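Local coordinates for protein metallo-beta-lactamase FIM-1 (PDB 6V3Q) that probably hydrolyses beta-lactam antibiotics to substituted beta-amino acids, as a zinc-dependent class B metallo-beta-lactamase, at residues Ala14-Val19 with Pro155-Val160; Ser24-Glu29 with Thr52-Pro57; Arg75-Thr80 with Gln96-Tyr101; His120-Asp125 with Leu136-Pro141. All coordinates share one frame; numbering follows the deposited sequence.

How the contacts relate
Four contacts illustrate how a sandwich of two sheets is built from local and distant pieces of one chain. From the N terminus, the chain enters contact 1 at 14-19 and leaves it only at 155-160, so the other three lie within that long loop. Contact 2 is the first of them to close, when 52-57 returns to strand 19-27; contact 3 then pairs 75-80 with 96-101, and contact 4 joins 120-125 to 136-141. These three follow in series and none crosses another. Contacts 1 and 4 bridge the two sheets, contact 3 lies within the larger sheet, and contact 2 ties that sheet to the loop leading into helix 56-68.

Contact 1 of 4, residues Ala14-Val19 with Pro155-Val160; sequences AITQGV and PEQGIV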
loop_
_atom_site.group_PDB
_atom_site.type_symbol
_atom_site.label_atom_id
_atom_site.label_comp_id
_atom_site.label_asym_id
_atom_site.label_seq_id
_atom_site.Cartn_x
_atom_site.Cartn_y
_atom_site.Cartn_z
ATOM N N ALA A 14 17.119 -14.879 1.638
ATOM C CA ALA A 14 17.441 -16.175 2.219
ATOM C C ALA A 14 16.876 -16.267 3.630
ATOM O O ALA A 14 17.121 -15.393 4.468
ATOM C CB ALA A 14 18.953 -16.393 2.227
ATOM N N ILE A 15 16.112 -17.326 3.889
ATOM C CA ILE A 15 15.476 -17.541 5.184
ATOM C C ILE A 15 16.369 -18.443 6.023
ATOM O O ILE A 15 16.799 -18.068 7.119
ATOM C CB ILE A 15 14.072 -18.145 5.017
ATOM C CG1 ILE A 15 13.143 -17.146 4.328
ATOM C CG2 ILE A 15 13.510 -18.570 6.364
ATOM C CD1 ILE A 15 12.919 -15.875 5.116
ATOM N N THR A 16 16.636 -19.641 5.513
ATOM C CA THR A 16 17.665 -20.522 6.049
ATOM C C THR A 16 18.327 -21.217 4.862
ATOM O O THR A 16 18.056 -20.886 3.702
ATOM C CB THR A 16 17.079 -21.511 7.067
ATOM O OG1 THR A 16 18.144 -22.197 7.735
ATOM C CG2 THR A 16 16.192 -22.531 6.374
ATOM N N GLN A 17 19.200 -22.181 5.146
ATOM C CA GLN A 17 19.887 -22.889 4.074
ATOM C C GLN A 17 18.884 -23.681 3.242
ATOM O O GLN A 17 18.182 -24.556 3.761
ATOM C CB GLN A 17 20.956 -23.815 4.650
ATOM C CG GLN A 17 21.959 -24.329 3.615
ATOM C CD GLN A 17 21.458 -25.538 2.846
ATOM O OE1 GLN A 17 20.873 -26.456 3.421
ATOM N NE2 GLN A 17 21.686 -25.543 1.538
ATOM N N GLY A 18 18.814 -23.363 1.951
ATOM C CA GLY A 18 17.920 -24.053 1.042
ATOM C C GLY A 18 16.493 -23.557 1.030
ATOM O O GLY A 18 15.643 -24.187 0.386
ATOM N N VAL A 19 16.198 -22.453 1.716
ATOM C CA VAL A 19 14.840 -21.924 1.815
ATOM C C VAL A 19 14.899 -20.424 1.544
ATOM O O VAL A 19 15.509 -19.675 2.316
ATOM C CB VAL A 19 14.202 -22.202 3.185
ATOM C CG1 VAL A 19 12.775 -21.676 3.228
ATOM C CG2 VAL A 19 14.235 -23.694 3.500
ATOM N N PRO A 155 9.436 -28.979 8.777
ATOM C CA PRO A 155 9.782 -29.362 10.158
ATOM C C PRO A 155 11.269 -29.581 10.381
ATOM O O PRO A 155 11.769 -29.302 11.479
ATOM C CB PRO A 155 8.982 -30.658 10.370
ATOM C CG PRO A 155 7.895 -30.615 9.343
ATOM C CD PRO A 155 8.508 -29.937 8.157
ATOM N N GLU A 156 11.989 -30.071 9.369
ATOM C CA GLU A 156 13.430 -30.247 9.501
ATOM C C GLU A 156 14.138 -28.925 9.770
ATOM O O GLU A 156 15.148 -28.896 10.484
ATOM C CB GLU A 156 13.995 -30.904 8.242
ATOM C CG GLU A 156 13.905 -32.420 8.237
ATOM C CD GLU A 156 13.881 -33.003 6.838
ATOM O OE1 GLU A 156 12.881 -33.662 6.489
ATOM O OE2 GLU A 156 14.855 -32.801 6.088
ATOM N N GLN A 157 13.629 -27.823 9.219
ATOM C CA GLN A 157 14.236 -26.511 9.396
ATOM C C GLN A 157 13.450 -25.610 10.340
ATOM O O GLN A 157 13.848 -24.459 10.546
ATOM C CB GLN A 157 14.407 -25.815 8.040
ATOM C CG GLN A 157 15.532 -26.391 7.185
ATOM C CD GLN A 157 15.029 -27.036 5.911
ATOM O OE1 GLN A 157 14.026 -27.753 5.918
ATOM N NE2 GLN A 157 15.734 -26.801 4.811
ATOM N N GLY A 158 12.356 -26.102 10.920
ATOM C CA GLY A 158 11.600 -25.322 11.882
ATOM C C GLY A 158 10.878 -24.123 11.308
ATOM O O GLY A 158 10.788 -23.087 11.976
ATOM N N ILE A 159 10.344 -24.238 10.095
ATOM C CA ILE A 159 9.678 -23.135 9.411
ATOM C C ILE A 159 8.247 -23.542 9.096
ATOM O O ILE A 159 8.006 -24.645 8.588
ATOM C CB ILE A 159 10.417 -22.735 8.121
ATOM C CG1 ILE A 159 11.868 -22.363 8.416
ATOM C CG2 ILE A 159 9.702 -21.580 7.431
ATOM C CD1 ILE A 159 12.707 -22.189 7.179
ATOM N N VAL A 160 7.303 -22.651 9.390
ATOM C CA VAL A 160 5.917 -22.788 8.963
ATOM C C VAL A 160 5.574 -21.595 8.087
ATOM O O VAL A 160 5.792 -20.444 8.484
ATOM C CB VAL A 160 4.949 -22.874 10.158
ATOM C CG1 VAL A 160 3.512 -22.951 9.672
ATOM C CG2 VAL A 160 5.282 -24.073 11.017
#
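Thr16 and Gln157 mark the nearest backbone approach, with CA atoms 7.7 Å apart, so a turn at the end of strand 11-16 meets the loop leading into strand 159-161 through side chains and not by strand pairing. Thr16 to Val19 form a type II beta turn closed by Val19 N to Thr16 O at 3.1 Å, and Gly18 supplies its third residue with a positive phi of 83°. Ile15 and Thr16 both face Val19, a classic beta bulge.

The apolar part converges on one methyl group. Ile159 extends its chain with CD1 anti to CA (chi2 170°), and that tip meets Thr16 CG2 at 3.6 Å, Ile15 CG2 at 3.8 Å and Val19 CG1 at 4.0 Å. Val19 comes at it tip to tip, whereas Ile15 and Thr16 cross its side chain at a slant. Thr16 holds CG2 between the backbone N and the carbonyl carbon, where it meets both Ile159 CD1 and Gln157 CG.

Gln157 adds a polar edge. Its chain bends at chi2, and the amide reaches the turn: NE2 makes a weak hydrogen bond of 3.5 Å to Gln17 O and lies 3.7 Å from Val19 CG2, the other branch of the valine.

Leu154 of the neighbouring strand 151-154 also packs on Val19 and Ile159, and pairs opposite Gly158 and Ile159 in a G1 bulge. A hairpin of each sheet thus contributes a turn to the interface, as expected of the two-sheet sandwich of the metallo-beta-lactamase fold.

Contact 2 of 4, residues Ser24-Glu29 with Thr52-Pro57; sequences SMKHME and TAWDDP
Trp54 and Ser24 share the one hydrogen bond between these segments: the indole NE1 donates to Ser24 O at 3.1 Å. The acceptor lies almost exactly in the indole plane, but the bond is bent, with 141° at the hydrogen, and NE1 sits well above the plane of the carbonyl group, 61° out of it. The bond holds the ring at its edge and helps set its rotation.

Contacts over the ring face come from Lys26, whose side chain crosses the indole at about a right angle. Its CB lies 3.5 Å from the centroid of the five-membered ring, nearly on the ring normal, a CH-pi contact. The chain then bends at chi2 and chi3, and CE comes over the same face near the outer rim of the six-membered ring, 3.4 Å from CZ3. The lysine's aliphatic carbons thus run across one face of the indole, from the five-membered ring to that rim.

Close packing of small groups completes the set. Ser24 OG touches both Ala53 CB and Trp54 CD1, each at 3.3 Å. On the other segment, Thr52 OG1 donates to Ala53 O at 2.8 Å, in the carbonyl plane and on a lone pair.

Past the tryptophan, Asp55 is the N-cap of helix 56-68, its OD1 accepting from Gln58 N. Trp54 also touches Ser36, Asp84 and Asp85, so the loop just before helix 56-68 is packed against strands 19-27 and 33-43 and the start of helix 84-87.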
loop_
_atom_site.group_PDB
_atom_site.type_symbol
_atom_site.label_atom_id
_atom_site.label_comp_id
_atom_site.label_asym_id
_atom_site.label_seq_id
_atom_site.Cartn_x
_atom_site.Cartn_y
_atom_site.Cartn_z
ATOM N N SER A 24 6.605 -10.044 -3.636
ATOM C CA SER A 24 6.187 -9.279 -4.799
ATOM C C SER A 24 5.169 -8.233 -4.371
ATOM O O SER A 24 4.414 -8.435 -3.417
ATOM C CB SER A 24 5.593 -10.190 -5.880
ATOM O OG SER A 24 4.522 -10.965 -5.368
ATOM N N MET A 25 5.149 -7.114 -5.086
ATOM C CA MET A 25 4.283 -5.992 -4.755
ATOM C C MET A 25 3.191 -5.838 -5.804
ATOM O O MET A 25 3.447 -5.967 -7.008
ATOM C CB MET A 25 5.085 -4.693 -4.648
ATOM C CG MET A 25 6.381 -4.837 -3.859
ATOM S SD MET A 25 6.123 -5.363 -2.157
ATOM C CE MET A 25 5.411 -3.888 -1.429
ATOM N N LYS A 26 1.973 -5.569 -5.342
ATOM C CA LYS A 26 0.862 -5.228 -6.217
ATOM C C LYS A 26 0.679 -3.718 -6.207
ATOM O O LYS A 26 0.572 -3.107 -5.137
ATOM C CB LYS A 26 -0.427 -5.923 -5.780
ATOM C CG LYS A 26 -1.445 -6.075 -6.902
ATOM C CD LYS A 26 -2.842 -5.664 -6.462
ATOM C CE LYS A 26 -3.194 -6.242 -5.103
ATOM N NZ LYS A 26 -4.630 -6.071 -4.754
ATOM N N HIS A 27 0.672 -3.121 -7.395
ATOM C CA HIS A 27 0.447 -1.689 -7.518
ATOM C C HIS A 27 -1.026 -1.376 -7.286
ATOM O O HIS A 27 -1.907 -2.012 -7.871
ATOM C CB HIS A 27 0.894 -1.206 -8.900
ATOM C CG HIS A 27 0.357 0.138 -9.282
ATOM N ND1 HIS A 27 0.920 1.319 -8.849
ATOM C CD2 HIS A 27 -0.690 0.488 -10.069
ATOM C CE1 HIS A 27 0.242 2.337 -9.347
ATOM N NE2 HIS A 27 -0.742 1.860 -10.088
ATOM N N MET A 28 -1.294 -0.392 -6.438
ATOM C CA MET A 28 -2.654 0.026 -6.142
ATOM C C MET A 28 -2.935 1.375 -6.791
ATOM O O MET A 28 -2.032 2.063 -7.274
ATOM C CB MET A 28 -2.886 0.078 -4.627
ATOM C CG MET A 28 -2.522 -1.222 -3.909
ATOM S SD MET A 28 -3.918 -2.299 -3.506
ATOM C CE MET A 28 -4.522 -2.763 -5.128
ATOM N N GLU A 29 -4.218 1.748 -6.810
ATOM C CA GLU A 29 -4.619 2.971 -7.501
ATOM C C GLU A 29 -4.108 4.223 -6.797
ATOM O O GLU A 29 -3.867 5.242 -7.455
ATOM C CB GLU A 29 -6.140 3.039 -7.650
ATOM C CG GLU A 29 -6.670 2.386 -8.918
ATOM C CD GLU A 29 -8.013 2.951 -9.344
ATOM O OE1 GLU A 29 -8.363 4.062 -8.894
ATOM O OE2 GLU A 29 -8.715 2.289 -10.133
ATOM N N THR A 52 2.512 -18.251 -5.953
ATOM C CA THR A 52 2.988 -17.422 -7.049
ATOM C C THR A 52 3.113 -15.975 -6.583
ATOM O O THR A 52 2.939 -15.660 -5.403
ATOM C CB THR A 52 2.041 -17.518 -8.240
ATOM O OG1 THR A 52 0.826 -16.829 -7.927
ATOM C CG2 THR A 52 1.711 -18.960 -8.546
ATOM N N ALA A 53 3.428 -15.079 -7.511
ATOM C CA ALA A 53 3.342 -13.651 -7.262
ATOM C C ALA A 53 1.922 -13.190 -7.583
ATOM O O ALA A 53 0.996 -13.997 -7.696
ATOM C CB ALA A 53 4.401 -12.910 -8.071
ATOM N N TRP A 54 1.733 -11.882 -7.756
ATOM C CA TRP A 54 0.387 -11.365 -7.987
ATOM C C TRP A 54 -0.108 -11.659 -9.400
ATOM O O TRP A 54 -1.308 -11.885 -9.595
ATOM C CB TRP A 54 0.347 -9.862 -7.715
ATOM C CG TRP A 54 0.521 -9.509 -6.268
ATOM C CD1 TRP A 54 1.692 -9.219 -5.633
ATOM C CD2 TRP A 54 -0.509 -9.408 -5.274
ATOM N NE1 TRP A 54 1.458 -8.944 -4.307
ATOM C CE2 TRP A 54 0.115 -9.052 -4.061
ATOM C CE3 TRP A 54 -1.896 -9.583 -5.292
ATOM C CZ2 TRP A 54 -0.601 -8.868 -2.877
ATOM C CZ3 TRP A 54 -2.606 -9.401 -4.114
ATOM C CH2 TRP A 54 -1.957 -9.046 -2.925
ATOM N N ASP A 55 0.783 -11.658 -10.392
ATOM C CA ASP A 55 0.381 -11.843 -11.781
ATOM C C ASP A 55 1.407 -12.717 -12.492
ATOM O O ASP A 55 2.408 -13.140 -11.905
ATOM C CB ASP A 55 0.199 -10.492 -12.490
ATOM C CG ASP A 55 1.450 -9.626 -12.444
ATOM O OD1 ASP A 55 2.534 -10.139 -12.101
ATOM O OD2 ASP A 55 1.348 -8.421 -12.748
ATOM N N ASP A 56 1.156 -12.973 -13.776
ATOM C CA ASP A 56 2.063 -13.805 -14.565
ATOM C C ASP A 56 3.460 -13.211 -14.696
ATOM O O ASP A 56 4.434 -13.927 -14.406
ATOM C CB ASP A 56 1.447 -14.078 -15.943
ATOM C CG ASP A 56 0.287 -15.053 -15.884
ATOM O OD1 ASP A 56 0.307 -15.963 -15.029
ATOM O OD2 ASP A 56 -0.644 -14.918 -16.708
ATOM N N PRO A 57 3.647 -11.952 -15.115
ATOM C CA PRO A 57 5.022 -11.461 -15.320
ATOM C C PRO A 57 5.856 -11.419 -14.051
ATOM O O PRO A 57 7.076 -11.613 -14.121
ATOM C CB PRO A 57 4.810 -10.057 -15.902
ATOM C CG PRO A 57 3.464 -9.655 -15.433
ATOM C CD PRO A 57 2.654 -10.913 -15.448
#

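Contact 3 of 4, residues Arg75-Thr80 with Gln96-Tyr101; sequences RWAVFT and QGIVTY
Arg75 O accepts Val99 N at 3.0 Å, the first of three good hydrogen bonds in a parallel ladder. Ala77 uses both its backbone groups: its N donates to Val99 O at 2.8 Å, and its O accepts Tyr101 N, also at 2.8 Å. Each acceptor is approached from somewhat outside its carbonyl plane. Beyond them the pairing fades, since Phe79 N to Tyr101 O is weak at 3.3 Å. Tyr101 O also receives a CA-H...O contact from Val78 CA, and Phe79 CD2 lies 3.2 Å from it.

Trp76 and Val78 turn their backbone groups to the other neighbour, strand 46-50, where both pair with Leu49. The Thr100 backbone bonds that of His120 on its other side, in strand 120-121, and its OG1 accepts from Glu119 N.

Between the side chains, Trp76 and Val99 lie side by side, Trp76 CD1 3.9 Å from Val99 CB, while Ile98 CG2 packs on the Arg75 carbonyl, 3.4 Å from Arg75 O.

Gly97 ends helix 90-95 in a Schellman motif, and the chain then re-enters the sheet parallel to strand 74-78. This is a beta-alpha-beta crossover, and the loop after its first strand carries the zinc ligands His81 and His83, as in the HxHxD motif of this superfamily.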
loop_
_atom_site.group_PDB
_atom_site.type_symbol
_atom_site.label_atom_id
_atom_site.label_comp_id
_atom_site.label_asym_id
_atom_site.label_seq_id
_atom_site.Cartn_x
_atom_site.Cartn_y
_atom_site.Cartn_z
ATOM N N ARG A 75 10.559 -26.906 -10.440
ATOM C CA ARG A 75 9.889 -28.009 -11.113
ATOM C C ARG A 75 8.526 -28.334 -10.533
ATOM O O ARG A 75 7.706 -28.938 -11.230
ATOM C CB ARG A 75 10.761 -29.272 -11.073
ATOM C CG ARG A 75 11.877 -29.260 -12.097
ATOM C CD ARG A 75 11.319 -29.013 -13.490
ATOM N NE ARG A 75 12.363 -28.644 -14.439
ATOM C CZ ARG A 75 13.112 -29.521 -15.096
ATOM N NH1 ARG A 75 14.041 -29.100 -15.940
ATOM N NH2 ARG A 75 12.935 -30.822 -14.906
ATOM N N TRP A 76 8.261 -27.947 -9.290
ATOM C CA TRP A 76 6.981 -28.209 -8.656
ATOM C C TRP A 76 6.501 -26.940 -7.970
ATOM O O TRP A 76 7.303 -26.093 -7.570
ATOM C CB TRP A 76 7.075 -29.356 -7.642
ATOM C CG TRP A 76 7.850 -30.529 -8.151
ATOM C CD1 TRP A 76 7.357 -31.613 -8.816
ATOM C CD2 TRP A 76 9.266 -30.729 -8.050
ATOM N NE1 TRP A 76 8.378 -32.478 -9.132
ATOM C CE2 TRP A 76 9.560 -31.957 -8.673
ATOM C CE3 TRP A 76 10.312 -29.988 -7.491
ATOM C CZ2 TRP A 76 10.856 -32.463 -8.752
ATOM C CZ3 TRP A 76 11.600 -30.492 -7.570
ATOM C CH2 TRP A 76 11.859 -31.717 -8.197
ATOM N N ALA A 77 5.183 -26.819 -7.835
ATOM C CA ALA A 77 4.590 -25.655 -7.200
ATOM C C ALA A 77 3.320 -26.071 -6.470
ATOM O O ALA A 77 2.573 -26.939 -6.930
ATOM C CB ALA A 77 4.287 -24.554 -8.219
ATOM N N VAL A 78 3.091 -25.445 -5.319
ATOM C CA VAL A 78 1.879 -25.638 -4.534
ATOM C C VAL A 78 1.397 -24.267 -4.077
ATOM O O VAL A 78 2.189 -23.341 -3.881
ATOM C CB VAL A 78 2.115 -26.579 -3.330
ATOM C CG1 VAL A 78 3.127 -25.976 -2.367
ATOM C CG2 VAL A 78 0.802 -26.901 -2.627
ATOM N N PHE A 79 0.085 -24.130 -3.938
ATOM C CA PHE A 79 -0.533 -22.866 -3.579
ATOM C C PHE A 79 -1.444 -23.075 -2.378
ATOM O O PHE A 79 -2.090 -24.119 -2.241
ATOM C CB PHE A 79 -1.317 -22.296 -4.763
ATOM C CG PHE A 79 -0.695 -22.603 -6.096
ATOM C CD1 PHE A 79 0.451 -21.941 -6.512
ATOM C CD2 PHE A 79 -1.244 -23.565 -6.926
ATOM C CE1 PHE A 79 1.031 -22.232 -7.730
ATOM C CE2 PHE A 79 -0.668 -23.857 -8.151
ATOM C CZ PHE A 79 0.470 -23.188 -8.552
ATOM N N THR A 80 -1.497 -22.065 -1.510
ATOM C CA THR A 80 -2.143 -22.220 -0.214
ATOM C C THR A 80 -3.636 -21.899 -0.227
ATOM O O THR A 80 -4.363 -22.408 0.633
ATOM C CB THR A 80 -1.431 -21.356 0.834
ATOM O OG1 THR A 80 -1.434 -19.986 0.417
ATOM C CG2 THR A 80 0.007 -21.826 1.005
ATOM N N GLN A 96 5.276 -23.223 -18.465
ATOM C CA GLN A 96 6.660 -23.659 -18.350
ATOM C C GLN A 96 6.795 -25.134 -17.988
ATOM O O GLN A 96 7.919 -25.602 -17.777
ATOM C CB GLN A 96 7.391 -22.803 -17.312
ATOM C CG GLN A 96 7.660 -21.376 -17.760
ATOM C CD GLN A 96 8.820 -21.281 -18.732
ATOM O OE1 GLN A 96 9.981 -21.416 -18.344
ATOM N NE2 GLN A 96 8.512 -21.045 -20.001
ATOM N N GLY A 97 5.689 -25.869 -17.903
ATOM C CA GLY A 97 5.751 -27.282 -17.591
ATOM C C GLY A 97 5.927 -27.611 -16.127
ATOM O O GLY A 97 6.293 -28.744 -15.798
ATOM N N ILE A 98 5.681 -26.654 -15.232
ATOM C CA ILE A 98 5.798 -26.922 -13.806
ATOM C C ILE A 98 4.654 -27.828 -13.372
ATOM O O ILE A 98 3.515 -27.692 -13.841
ATOM C CB ILE A 98 5.797 -25.607 -13.007
ATOM C CG1 ILE A 98 6.678 -24.556 -13.686
ATOM C CG2 ILE A 98 6.274 -25.846 -11.586
ATOM C CD1 ILE A 98 8.117 -24.948 -13.790
ATOM N N VAL A 99 4.952 -28.771 -12.484
ATOM C CA VAL A 99 3.920 -29.615 -11.889
ATOM C C VAL A 99 3.294 -28.844 -10.734
ATOM O O VAL A 99 3.977 -28.498 -9.766
ATOM C CB VAL A 99 4.500 -30.955 -11.414
ATOM C CG1 VAL A 99 3.378 -31.918 -11.056
ATOM C CG2 VAL A 99 5.414 -31.552 -12.478
ATOM N N THR A 100 1.998 -28.560 -10.841
ATOM C CA THR A 100 1.313 -27.680 -9.905
ATOM C C THR A 100 0.299 -28.460 -9.078
ATOM O O THR A 100 -0.405 -29.332 -9.599
ATOM C CB THR A 100 0.616 -26.536 -10.643
ATOM O OG1 THR A 100 -0.386 -27.068 -11.519
ATOM C CG2 THR A 100 1.625 -25.745 -11.461
ATOM N N TYR A 101 0.231 -28.136 -7.789
ATOM C CA TYR A 101 -0.688 -28.772 -6.857
ATOM C C TYR A 101 -1.480 -27.712 -6.103
ATOM O O TYR A 101 -0.992 -26.606 -5.853
ATOM C CB TYR A 101 0.048 -29.650 -5.835
ATOM C CG TYR A 101 0.774 -30.844 -6.411
ATOM C CD1 TYR A 101 0.210 -32.110 -6.365
ATOM C CD2 TYR A 101 2.034 -30.709 -6.977
ATOM C CE1 TYR A 101 0.876 -33.209 -6.880
ATOM C CE2 TYR A 101 2.707 -31.798 -7.493
ATOM C CZ TYR A 101 2.124 -33.046 -7.442
ATOM O OH TYR A 101 2.792 -34.133 -7.957
#

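Contact 4 of 4, residues His120-Asp125 with Leu136-Pro141; sequences HDLIFD and LVIFDP
Phe124 meets Asp140 through its ring face and Ile138 through its ring edge, and in both pairs the side chains cross at about a right angle. Asp140 CB stands over the middle of the ring, 3.9 Å from the centroid and 13° off the normal, a CH-pi contact made by the methylene and not by the acid. Asp140 CG is anti to the backbone N (chi1 179°). The carboxylate plane is turned 41° from the ring. Its OD1 accepts a weak hydrogen bond from Gly142 N, just beyond the segment.

The edge of the phenyl ring is used differently. Ile138 O lies in the ring plane, 3.5 Å from Phe124 CE2, where the weakly positive C-H rim suits a carbonyl oxygen. The same CE2 is 4.0 Å from Ile138 CG2, so one corner of the ring touches both the backbone and the side chain of the isoleucine.

Leu122 shares the Ile138 CG2 methyl with Phe124 and also reaches Ile138 CD1, crossing the isoleucine at about a right angle. The two branched chains mesh by their methyls, Leu122 CD1 against Ile138 CG2 at 3.8 Å and Leu122 CD2 against Ile138 CD1 at 4.0 Å.

Ile150 packs against both Leu122 and Ile138, and Val152 of strand 151-154 against Ile138. The contact therefore links the chain leaving edge strand 120-121 of the larger sheet with strand 137-139 of the smaller, part of the apolar filling between the sheets of the metallo-beta-lactamase sandwich.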
loop_
_atom_site.group_PDB
_atom_site.type_symbol
_atom_site.label_atom_id
_atom_site.label_comp_id
_atom_site.label_asym_id
_atom_site.label_seq_id
_atom_site.Cartn_x
_atom_site.Cartn_y
_atom_site.Cartn_z
ATOM N N HIS A 120 -3.082 -30.628 -10.452
ATOM C CA HIS A 120 -3.338 -31.792 -9.618
ATOM C C HIS A 120 -4.009 -31.378 -8.317
ATOM O O HIS A 120 -3.668 -30.344 -7.732
ATOM C CB HIS A 120 -2.041 -32.548 -9.305
ATOM C CG HIS A 120 -1.380 -33.146 -10.507
ATOM N ND1 HIS A 120 -0.213 -32.647 -11.043
ATOM C CD2 HIS A 120 -1.723 -34.206 -11.277
ATOM C CE1 HIS A 120 0.135 -33.373 -12.090
ATOM N NE2 HIS A 120 -0.765 -34.326 -12.254
ATOM N N ASP A 121 -4.965 -32.192 -7.873
ATOM C CA ASP A 121 -5.533 -32.042 -6.541
ATOM C C ASP A 121 -4.643 -32.752 -5.533
ATOM O O ASP A 121 -4.214 -33.887 -5.763
ATOM C CB ASP A 121 -6.949 -32.618 -6.484
ATOM C CG ASP A 121 -7.916 -31.880 -7.378
ATOM O OD1 ASP A 121 -7.510 -30.868 -7.983
ATOM O OD2 ASP A 121 -9.085 -32.313 -7.475
ATOM N N LEU A 122 -4.358 -32.081 -4.421
ATOM C CA LEU A 122 -3.627 -32.726 -3.341
ATOM C C LEU A 122 -4.478 -33.826 -2.717
ATOM O O LEU A 122 -5.702 -33.719 -2.622
ATOM C CB LEU A 122 -3.221 -31.697 -2.285
ATOM C CG LEU A 122 -2.144 -30.686 -2.688
ATOM C CD1 LEU A 122 -2.103 -29.516 -1.719
ATOM C CD2 LEU A 122 -0.785 -31.361 -2.762
ATOM N N ILE A 123 -3.816 -34.902 -2.302
ATOM C CA ILE A 123 -4.477 -36.036 -1.667
ATOM C C ILE A 123 -3.947 -36.129 -0.243
ATOM O O ILE A 123 -2.797 -36.529 -0.025
ATOM C CB ILE A 123 -4.256 -37.348 -2.434
ATOM C CG1 ILE A 123 -4.813 -37.231 -3.856
ATOM C CG2 ILE A 123 -4.910 -38.511 -1.704
ATOM C CD1 ILE A 123 -4.898 -38.547 -4.597
ATOM N N PHE A 124 -4.780 -35.760 0.724
ATOM C CA PHE A 124 -4.393 -35.762 2.124
ATOM C C PHE A 124 -4.711 -37.104 2.769
ATOM O O PHE A 124 -5.667 -37.787 2.392
ATOM C CB PHE A 124 -5.111 -34.645 2.883
ATOM C CG PHE A 124 -4.672 -33.264 2.489
ATOM C CD1 PHE A 124 -5.400 -32.520 1.574
ATOM C CD2 PHE A 124 -3.530 -32.705 3.038
ATOM C CE1 PHE A 124 -4.993 -31.246 1.211
ATOM C CE2 PHE A 124 -3.119 -31.434 2.680
ATOM C CZ PHE A 124 -3.850 -30.705 1.766
ATOM N N ASP A 125 -3.891 -37.479 3.747
ATOM C CA ASP A 125 -4.125 -38.696 4.505
ATOM C C ASP A 125 -5.058 -38.389 5.678
ATOM O O ASP A 125 -5.536 -37.264 5.843
ATOM C CB ASP A 125 -2.796 -39.308 4.958
ATOM C CG ASP A 125 -2.023 -38.416 5.927
ATOM O OD1 ASP A 125 -0.971 -38.870 6.426
ATOM O OD2 ASP A 125 -2.463 -37.280 6.206
ATOM N N LEU A 136 8.751 -30.643 2.163
ATOM C CA LEU A 136 7.590 -29.903 2.639
ATOM C C LEU A 136 6.578 -30.873 3.237
ATOM O O LEU A 136 6.362 -31.970 2.717
ATOM C CB LEU A 136 6.926 -29.107 1.508
ATOM C CG LEU A 136 7.667 -28.205 0.519
ATOM C CD1 LEU A 136 6.663 -27.401 -0.310
ATOM C CD2 LEU A 136 8.658 -27.271 1.191
ATOM N N VAL A 137 5.967 -30.471 4.345
ATOM C CA VAL A 137 4.743 -31.098 4.824
ATOM C C VAL A 137 3.601 -30.144 4.513
ATOM O O VAL A 137 3.557 -29.021 5.032
ATOM C CB VAL A 137 4.804 -31.429 6.323
ATOM C CG1 VAL A 137 3.440 -31.909 6.810
ATOM C CG2 VAL A 137 5.854 -32.496 6.589
ATOM N N ILE A 138 2.701 -30.570 3.636
ATOM C CA ILE A 138 1.520 -29.789 3.296
ATOM C C ILE A 138 0.392 -30.246 4.210
ATOM O O ILE A 138 0.040 -31.430 4.228
ATOM C CB ILE A 138 1.147 -29.954 1.816
ATOM C CG1 ILE A 138 2.309 -29.499 0.924
ATOM C CG2 ILE A 138 -0.111 -29.160 1.501
ATOM C CD1 ILE A 138 2.192 -29.944 -0.512
ATOM N N PHE A 139 -0.168 -29.309 4.966
ATOM C CA PHE A 139 -1.118 -29.605 6.026
ATOM C C PHE A 139 -2.414 -28.846 5.787
ATOM O O PHE A 139 -2.396 -27.674 5.394
ATOM C CB PHE A 139 -0.521 -29.234 7.389
ATOM C CG PHE A 139 -1.428 -29.512 8.553
ATOM C CD1 PHE A 139 -1.701 -30.812 8.942
ATOM C CD2 PHE A 139 -1.991 -28.472 9.273
ATOM C CE1 PHE A 139 -2.537 -31.070 10.021
ATOM C CE2 PHE A 139 -2.825 -28.722 10.349
ATOM C CZ PHE A 139 -3.093 -30.021 10.723
ATOM N N ASP A 140 -3.539 -29.523 6.021
ATOM C CA ASP A 140 -4.865 -28.939 5.843
ATOM C C ASP A 140 -5.503 -28.710 7.207
ATOM O O ASP A 140 -5.963 -29.671 7.844
ATOM C CB ASP A 140 -5.743 -29.854 4.986
ATOM C CG ASP A 140 -7.146 -29.301 4.783
ATOM O OD1 ASP A 140 -7.359 -28.087 4.992
ATOM O OD2 ASP A 140 -8.049 -30.083 4.416
ATOM N N PRO A 141 -5.556 -27.474 7.701
ATOM C CA PRO A 141 -6.079 -27.217 9.047
ATOM C C PRO A 141 -7.567 -26.912 9.115
ATOM O O PRO A 141 -8.083 -26.717 10.222
ATOM C CB PRO A 141 -5.264 -25.991 9.471
ATOM C CG PRO A 141 -5.091 -25.231 8.199
ATOM C CD PRO A 141 -5.016 -26.252 7.081
#